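Local coordinates for protein formate dehydrogenase (Staphylococcus aureus, PDB 6TTB) that probably catalyses the NAD-dependent oxidation of formate to carbon dioxide, passing hydride to NAD, at residues M33-G45 and H83-P97. Numbering follows the deposited sequence.
Sequences MKIVALFPEAVEG and HLPDMDVIISAPFYP
M33 crosses D88 at about a right angle, SD lying near OD2, which is salt-bridged to K112; the other oxygen, OD1, takes the amide N of K34 at 2.9 Å. K34 starts off with chi1 170°, CG opposite the backbone N, which sends its chain past the M87 backbone until CE reaches the edge of the H83 ring and NZ forms a salt bridge to D86 OD2 (3.2 Å). K34 O receives D88 N at 2.8 Å. From I35 on, the strands pair in parallel: V36 N reaches V89 O almost straight (177°), I91 N gives V36 O a weak, bent bond, and L38 N closes the ladder on I91 O at 2.9 Å. I35 CG2 meets I91 CD1 on one face of the sheet. L38 CG rests at the edge of the Y96 ring, 3.8 Å from CE1, and P40 sets CA over the centre of that ring's face, a CH-pi contact. The turn 93-96 also carries F95, which touches NAD. Strand 34-38 lies between 69-73 and 89-92 in the five-stranded parallel sheet of the family's flavodoxin-like domain; helix 330-348 packs on M33, V89 and I91, and L176 of the second subunit touches P40 and Y96.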
ATOM      1  N   MET A  33     -33.045 -31.755  -3.803  1.00 31.13           N
ATOM      2  CA  MET A  33     -32.647 -30.489  -4.506  1.00 34.35           C
ATOM      3  C   MET A  33     -31.229 -30.624  -5.012  1.00 29.04           C
ATOM      4  O   MET A  33     -30.406 -31.240  -4.348  1.00 26.67           O
ATOM      5  CB  MET A  33     -32.681 -29.322  -3.537  1.00 35.20           C
ATOM      6  CG  MET A  33     -34.044 -28.991  -3.155  1.00 34.55           C
ATOM      7  SD  MET A  33     -34.303 -27.250  -3.320  1.00 48.43           S
ATOM      8  CE  MET A  33     -35.495 -26.992  -1.991  1.00 45.22           C
ATOM      9  N   LYS A  34     -30.977 -30.096  -6.217  1.00 30.49           N
ATOM     10  CA  LYS A  34     -29.663 -30.216  -6.841  1.00 28.27           C
ATOM     11  C   LYS A  34     -29.008 -28.848  -6.870  1.00 25.21           C
ATOM     12  O   LYS A  34     -29.622 -27.886  -7.301  1.00 35.26           O
ATOM     13  CB  LYS A  34     -29.762 -30.843  -8.219  1.00 26.39           C
ATOM     14  CG  LYS A  34     -28.507 -30.816  -9.067  1.00 27.95           C
ATOM     15  CD  LYS A  34     -28.872 -30.496 -10.484  1.00 32.35           C
ATOM     16  CE  LYS A  34     -27.854 -30.972 -11.481  1.00 38.42           C
ATOM     17  NZ  LYS A  34     -28.393 -32.085 -12.277  1.00 43.61           N
ATOM     18  N   ILE A  35     -27.805 -28.778  -6.300  1.00 21.02           N
ATOM     19  CA  ILE A  35     -27.073 -27.550  -6.038  1.00 21.98           C
ATOM     20  C   ILE A  35     -25.825 -27.555  -6.896  1.00 19.84           C
ATOM     21  O   ILE A  35     -24.981 -28.427  -6.749  1.00 20.17           O
ATOM     22  CB  ILE A  35     -26.632 -27.442  -4.549  1.00 22.60           C
ATOM     23  CG1 ILE A  35     -27.784 -27.147  -3.577  1.00 20.07           C
ATOM     24  CG2 ILE A  35     -25.580 -26.347  -4.443  1.00 22.17           C
ATOM     25  CD1 ILE A  35     -29.000 -27.979  -3.780  1.00 24.30           C
ATOM     26  N   VAL A  36     -25.659 -26.518  -7.691  1.00 21.94           N
ATOM     27  CA  VAL A  36     -24.507 -26.452  -8.577  1.00 23.61           C
ATOM     28  C   VAL A  36     -23.611 -25.317  -8.118  1.00 26.65           C
ATOM     29  O   VAL A  36     -24.109 -24.200  -7.775  1.00 31.19           O
ATOM     30  CB  VAL A  36     -24.913 -26.243 -10.037  1.00 20.90           C
ATOM     31  CG1 VAL A  36     -23.916 -26.835 -10.964  1.00 20.86           C
ATOM     32  CG2 VAL A  36     -26.251 -26.821 -10.328  1.00 23.16           C
ATOM     33  N   ALA A  37     -22.291 -25.593  -8.107  1.00 23.42           N
ATOM     34  CA  ALA A  37     -21.364 -24.565  -7.672  1.00 24.34           C
ATOM     35  C   ALA A  37     -20.260 -24.377  -8.711  1.00 27.33           C
ATOM     36  O   ALA A  37     -19.828 -25.374  -9.346  1.00 28.68           O
ATOM     37  CB  ALA A  37     -20.829 -24.908  -6.313  1.00 23.19           C
ATOM     38  N   LEU A  38     -19.873 -23.096  -8.937  1.00 18.97           N
ATOM     39  CA  LEU A  38     -18.678 -22.820  -9.675  1.00 18.81           C
ATOM     40  C   LEU A  38     -17.682 -22.056  -8.816  1.00 21.14           C
ATOM     41  O   LEU A  38     -17.938 -20.961  -8.294  1.00 23.96           O
ATOM     42  CB  LEU A  38     -18.960 -22.083 -10.972  1.00 21.86           C
ATOM     43  CG  LEU A  38     -17.677 -21.748 -11.741  1.00 23.60           C
ATOM     44  CD1 LEU A  38     -17.134 -22.993 -12.490  1.00 24.26           C
ATOM     45  CD2 LEU A  38     -17.881 -20.574 -12.687  1.00 23.44           C
ATOM     46  N   PHE A  39     -16.502 -22.637  -8.730  1.00 21.73           N
ATOM     47  CA  PHE A  39     -15.472 -22.154  -7.867  1.00 21.60           C
ATOM     48  C   PHE A  39     -14.152 -22.207  -8.610  1.00 23.97           C
ATOM     49  O   PHE A  39     -13.973 -23.014  -9.520  1.00 24.78           O
ATOM     50  CB  PHE A  39     -15.424 -23.065  -6.680  1.00 22.54           C
ATOM     51  CG  PHE A  39     -16.601 -22.917  -5.770  1.00 23.66           C
ATOM     52  CD1 PHE A  39     -17.129 -21.683  -5.493  1.00 24.15           C
ATOM     53  CD2 PHE A  39     -17.053 -23.996  -5.034  1.00 30.96           C
ATOM     54  CE1 PHE A  39     -18.092 -21.532  -4.508  1.00 25.98           C
ATOM     55  CE2 PHE A  39     -18.065 -23.853  -4.094  1.00 23.88           C
ATOM     56  CZ  PHE A  39     -18.566 -22.622  -3.824  1.00 26.27           C
ATOM     57  N   PRO A  40     -13.166 -21.395  -8.204  1.00 22.64           N
ATOM     58  CA  PRO A  40     -11.827 -21.501  -8.812  1.00 21.38           C
ATOM     59  C   PRO A  40     -11.269 -22.923  -8.653  1.00 23.24           C
ATOM     60  O   PRO A  40     -11.637 -23.662  -7.711  1.00 28.95           O
ATOM     61  CB  PRO A  40     -10.969 -20.510  -8.026  1.00 19.98           C
ATOM     62  CG  PRO A  40     -11.991 -19.634  -7.197  1.00 21.39           C
ATOM     63  CD  PRO A  40     -13.253 -20.472  -7.048  1.00 20.78           C
ATOM     64  N   GLU A  41     -10.461 -23.333  -9.630  1.00 23.29           N
ATOM     65  CA  GLU A  41      -9.841 -24.652  -9.680  1.00 28.16           C
ATOM     66  C   GLU A  41      -8.792 -24.791  -8.565  1.00 25.84           C
ATOM     67  O   GLU A  41      -7.971 -23.912  -8.389  1.00 37.29           O
ATOM     68  CB  GLU A  41      -9.178 -24.839 -11.043  1.00 28.57           C
ATOM     69  CG  GLU A  41      -8.949 -26.292 -11.390  1.00 41.76           C
ATOM     70  CD  GLU A  41     -10.133 -26.871 -12.132  1.00 48.43           C
ATOM     71  OE1 GLU A  41     -11.037 -26.062 -12.555  1.00 45.79           O
ATOM     72  OE2 GLU A  41     -10.172 -28.117 -12.287  1.00 64.93           O
ATOM     73  N   ALA A  42      -8.846 -25.879  -7.795  1.00 22.97           N
ATOM     74  CA  ALA A  42      -7.853 -26.098  -6.744  1.00 26.68           C
ATOM     75  C   ALA A  42      -6.506 -26.373  -7.394  1.00 23.51           C
ATOM     76  O   ALA A  42      -6.466 -26.918  -8.456  1.00 27.86           O
ATOM     77  CB  ALA A  42      -8.258 -27.255  -5.826  1.00 26.08           C
ATOM     78  N   VAL A  43      -5.407 -26.057  -6.703  1.00 26.90           N
ATOM     79  CA  VAL A  43      -4.080 -26.305  -7.228  1.00 27.56           C
ATOM     80  C   VAL A  43      -3.287 -27.077  -6.174  1.00 30.01           C
ATOM     81  O   VAL A  43      -3.537 -26.885  -4.990  1.00 46.65           O
ATOM     82  CB  VAL A  43      -3.423 -24.972  -7.619  1.00 30.19           C
ATOM     83  CG1 VAL A  43      -2.357 -25.169  -8.700  1.00 26.91           C
ATOM     84  CG2 VAL A  43      -4.483 -23.897  -8.043  1.00 20.25           C
ATOM     85  N   GLU A  44      -2.470 -28.067  -6.615  1.00 29.96           N
ATOM     86  CA  GLU A  44      -1.682 -28.949  -5.743  1.00 26.83           C
ATOM     87  C   GLU A  44      -0.775 -28.066  -4.892  1.00 33.99           C
ATOM     88  O   GLU A  44      -0.200 -27.088  -5.394  1.00 32.38           O
ATOM     89  CB  GLU A  44      -0.798 -29.888  -6.591  1.00 26.11           C
ATOM     90  N   GLY A  45      -0.692 -28.364  -3.591  1.00 36.22           N
ATOM     91  CA  GLY A  45       0.027 -27.480  -2.697  1.00 34.16           C
ATOM     92  C   GLY A  45      -0.902 -26.463  -2.016  1.00 40.46           C
ATOM     93  O   GLY A  45      -0.833 -26.297  -0.801  1.00 43.22           O
ATOM     94  N   HIS A  83     -26.548 -28.541 -16.827  1.00 35.06           N
ATOM     95  CA  HIS A  83     -27.100 -28.624 -15.482  1.00 35.59           C
ATOM     96  C   HIS A  83     -28.284 -27.665 -15.367  1.00 42.92           C
ATOM     97  O   HIS A  83     -29.178 -27.804 -14.501  1.00 41.48           O
ATOM     98  CB  HIS A  83     -25.997 -28.404 -14.449  1.00 33.60           C
ATOM     99  CG  HIS A  83     -25.144 -29.616 -14.237  1.00 38.11           C
ATOM    100  ND1 HIS A  83     -25.613 -30.747 -13.545  1.00 45.57           N
ATOM    101  CD2 HIS A  83     -23.869 -29.905 -14.613  1.00 34.44           C
ATOM    102  CE1 HIS A  83     -24.672 -31.678 -13.533  1.00 33.81           C
ATOM    103  NE2 HIS A  83     -23.591 -31.184 -14.187  1.00 31.29           N
ATOM    104  N   LEU A  84     -28.314 -26.742 -16.311  1.00 30.91           N
ATOM    105  CA  LEU A  84     -29.350 -25.760 -16.395  1.00 24.16           C
ATOM    106  C   LEU A  84     -30.745 -26.420 -16.314  1.00 27.95           C
ATOM    107  O   LEU A  84     -31.697 -25.811 -15.776  1.00 31.01           O
ATOM    108  CB  LEU A  84     -29.106 -25.120 -17.750  1.00 25.26           C
ATOM    109  CG  LEU A  84     -28.648 -23.670 -17.729  1.00 24.15           C
ATOM    110  CD1 LEU A  84     -28.102 -23.253 -16.364  1.00 22.66           C
ATOM    111  CD2 LEU A  84     -27.684 -23.400 -18.838  1.00 21.61           C
ATOM    112  N   PRO A  85     -30.978 -27.601 -16.994  1.00 29.63           N
ATOM    113  CA  PRO A  85     -32.299 -28.247 -16.992  1.00 22.09           C
ATOM    114  C   PRO A  85     -32.815 -28.622 -15.624  1.00 24.43           C
ATOM    115  O   PRO A  85     -34.012 -28.901 -15.483  1.00 27.22           O
ATOM    116  CB  PRO A  85     -32.103 -29.525 -17.812  1.00 20.19           C
ATOM    117  CG  PRO A  85     -31.023 -29.122 -18.785  1.00 22.73           C
ATOM    118  CD  PRO A  85     -30.077 -28.229 -17.988  1.00 24.30           C
ATOM    119  N   ASP A  86     -31.914 -28.666 -14.618  1.00 26.59           N
ATOM    120  CA  ASP A  86     -32.293 -29.316 -13.374  1.00 28.08           C
ATOM    121  C   ASP A  86     -31.659 -28.660 -12.153  1.00 30.25           C
ATOM    122  O   ASP A  86     -32.130 -28.837 -11.044  1.00 35.56           O
ATOM    123  CB  ASP A  86     -32.174 -30.836 -13.438  1.00 28.14           C
ATOM    124  CG  ASP A  86     -30.960 -31.327 -14.212  1.00 32.73           C
ATOM    125  OD1 ASP A  86     -30.160 -30.458 -14.650  1.00 43.83           O
ATOM    126  OD2 ASP A  86     -30.782 -32.584 -14.318  1.00 26.65           O
ATOM    127  N   MET A  87     -30.694 -27.800 -12.349  1.00 32.30           N
ATOM    128  CA  MET A  87     -30.177 -27.161 -11.158  1.00 30.57           C
ATOM    129  C   MET A  87     -31.308 -26.448 -10.402  1.00 29.40           C
ATOM    130  O   MET A  87     -32.142 -25.781 -10.998  1.00 31.14           O
ATOM    131  CB  MET A  87     -29.047 -26.205 -11.498  1.00 28.14           C
ATOM    132  CG  MET A  87     -29.480 -24.992 -12.196  1.00 27.03           C
ATOM    133  SD  MET A  87     -28.036 -23.946 -12.651  1.00 28.26           S
ATOM    134  CE  MET A  87     -28.941 -22.421 -12.870  1.00 32.47           C
ATOM    135  N   ASP A  88     -31.333 -26.629  -9.075  1.00 33.64           N
ATOM    136  CA  ASP A  88     -32.313 -25.993  -8.188  1.00 35.08           C
ATOM    137  C   ASP A  88     -31.737 -24.679  -7.648  1.00 31.71           C
ATOM    138  O   ASP A  88     -32.466 -23.731  -7.355  1.00 26.68           O
ATOM    139  CB  ASP A  88     -32.597 -26.882  -6.988  1.00 37.91           C
ATOM    140  CG  ASP A  88     -33.597 -27.974  -7.274  1.00 42.65           C
ATOM    141  OD1 ASP A  88     -33.174 -29.084  -7.742  1.00 37.73           O
ATOM    142  OD2 ASP A  88     -34.762 -27.739  -6.995  1.00 44.05           O
ATOM    143  N   VAL A  89     -30.414 -24.649  -7.501  1.00 25.18           N
ATOM    144  CA  VAL A  89     -29.721 -23.540  -6.871  1.00 23.39           C
ATOM    145  C   VAL A  89     -28.342 -23.437  -7.502  1.00 25.36           C
ATOM    146  O   VAL A  89     -27.609 -24.440  -7.601  1.00 35.85           O
ATOM    147  CB  VAL A  89     -29.575 -23.741  -5.344  1.00 19.83           C
ATOM    148  CG1 VAL A  89     -28.678 -22.671  -4.760  1.00 17.26           C
ATOM    149  CG2 VAL A  89     -30.916 -23.804  -4.609  1.00 15.01           C
ATOM    150  N   ILE A  90     -27.988 -22.230  -7.935  1.00 23.62           N
ATOM    151  CA  ILE A  90     -26.655 -22.018  -8.454  1.00 22.43           C
ATOM    152  C   ILE A  90     -25.857 -21.202  -7.421  1.00 26.59           C
ATOM    153  O   ILE A  90     -26.431 -20.387  -6.645  1.00 21.82           O
ATOM    154  CB  ILE A  90     -26.721 -21.307  -9.803  1.00 23.47           C
ATOM    155  CG1 ILE A  90     -25.334 -21.125 -10.424  1.00 21.96           C
ATOM    156  CG2 ILE A  90     -27.490 -19.973  -9.682  1.00 24.65           C
ATOM    157  CD1 ILE A  90     -24.771 -22.398 -11.054  1.00 20.90           C
ATOM    158  N   ILE A  91     -24.531 -21.447  -7.408  1.00 22.41           N
ATOM    159  CA  ILE A  91     -23.676 -20.780  -6.452  1.00 20.71           C
ATOM    160  C   ILE A  91     -22.363 -20.379  -7.114  1.00 18.43           C
ATOM    161  O   ILE A  91     -21.719 -21.202  -7.759  1.00 22.92           O
ATOM    162  CB  ILE A  91     -23.454 -21.675  -5.223  1.00 18.08           C
ATOM    163  CG1 ILE A  91     -24.779 -21.928  -4.468  1.00 20.95           C
ATOM    164  CG2 ILE A  91     -22.476 -20.992  -4.324  1.00 17.59           C
ATOM    165  CD1 ILE A  91     -24.688 -22.964  -3.295  1.00 15.67           C
ATOM    166  N   SER A  92     -21.951 -19.131  -6.913  1.00 15.15           N
ATOM    167  CA  SER A  92     -20.609 -18.718  -7.327  1.00 16.75           C
ATOM    168  C   SER A  92     -20.183 -17.451  -6.584  1.00 18.69           C
ATOM    169  O   SER A  92     -21.000 -16.835  -5.904  1.00 19.08           O
ATOM    170  CB  SER A  92     -20.524 -18.490  -8.813  1.00 13.18           C
ATOM    171  OG  SER A  92     -21.215 -17.309  -9.140  1.00 10.53           O
ATOM    172  N   ALA A  93     -18.898 -17.071  -6.760  1.00 18.16           N
ATOM    173  CA  ALA A  93     -18.329 -15.887  -6.147  1.00 15.61           C
ATOM    174  C   ALA A  93     -18.100 -14.826  -7.210  1.00 18.15           C
ATOM    175  O   ALA A  93     -17.835 -15.134  -8.372  1.00 18.91           O
ATOM    176  CB  ALA A  93     -17.048 -16.259  -5.495  1.00 13.24           C
ATOM    177  N   PRO A  94     -18.120 -13.541  -6.845  1.00 19.41           N
ATOM    178  CA  PRO A  94     -17.926 -12.472  -7.823  1.00 25.19           C
ATOM    179  C   PRO A  94     -16.521 -12.512  -8.440  1.00 35.50           C
ATOM    180  O   PRO A  94     -16.304 -12.056  -9.582  1.00 31.44           O
ATOM    181  CB  PRO A  94     -18.098 -11.144  -7.053  1.00 25.76           C
ATOM    182  CG  PRO A  94     -18.515 -11.564  -5.609  1.00 27.24           C
ATOM    183  CD  PRO A  94     -18.297 -13.061  -5.478  1.00 20.85           C
ATOM    184  N   PHE A  95     -15.572 -13.081  -7.665  1.00 33.95           N
ATOM    185  CA  PHE A  95     -14.196 -13.222  -8.068  1.00 23.60           C
ATOM    186  C   PHE A  95     -14.083 -14.175  -9.262  1.00 24.52           C
ATOM    187  O   PHE A  95     -13.074 -14.197  -9.960  1.00 26.53           O
ATOM    188  CB  PHE A  95     -13.369 -13.664  -6.874  1.00 20.47           C
ATOM    189  CG  PHE A  95     -13.854 -13.165  -5.543  1.00 20.23           C
ATOM    190  CD1 PHE A  95     -13.781 -11.803  -5.198  1.00 19.16           C
ATOM    191  CD2 PHE A  95     -14.279 -14.068  -4.567  1.00 18.06           C
ATOM    192  CE1 PHE A  95     -14.167 -11.372  -3.928  1.00 15.15           C
ATOM    193  CE2 PHE A  95     -14.705 -13.622  -3.317  1.00 14.93           C
ATOM    194  CZ  PHE A  95     -14.636 -12.283  -3.004  1.00 15.27           C
ATOM    195  N   TYR A  96     -15.126 -14.942  -9.515  1.00 24.13           N
ATOM    196  CA  TYR A  96     -15.027 -16.023 -10.480  1.00 26.82           C
ATOM    197  C   TYR A  96     -16.447 -16.509 -10.785  1.00 25.48           C
ATOM    198  O   TYR A  96     -16.893 -17.539 -10.248  1.00 31.60           O
ATOM    199  CB  TYR A  96     -14.073 -17.111  -9.945  1.00 25.47           C
ATOM    200  CG  TYR A  96     -13.715 -18.204 -10.915  1.00 23.39           C
ATOM    201  CD1 TYR A  96     -14.539 -19.285 -11.071  1.00 23.19           C
ATOM    202  CD2 TYR A  96     -12.553 -18.166 -11.680  1.00 23.93           C
ATOM    203  CE1 TYR A  96     -14.198 -20.337 -11.900  1.00 23.84           C
ATOM    204  CE2 TYR A  96     -12.219 -19.185 -12.566  1.00 20.57           C
ATOM    205  CZ  TYR A  96     -13.052 -20.279 -12.663  1.00 24.03           C
ATOM    206  OH  TYR A  96     -12.808 -21.314 -13.523  1.00 38.61           O
ATOM    207  N   PRO A  97     -17.241 -15.699 -11.509  1.00 19.19           N
ATOM    208  CA  PRO A  97     -18.690 -15.840 -11.488  1.00 21.71           C
ATOM    209  C   PRO A  97     -19.220 -16.747 -12.574  1.00 21.89           C
ATOM    210  O   PRO A  97     -18.668 -16.845 -13.681  1.00 28.16           O
ATOM    211  CB  PRO A  97     -19.221 -14.409 -11.651  1.00 20.16           C
ATOM    212  CG  PRO A  97     -18.100 -13.708 -12.445  1.00 18.73           C
ATOM    213  CD  PRO A  97     -16.818 -14.523 -12.244  1.00 19.81           C
TER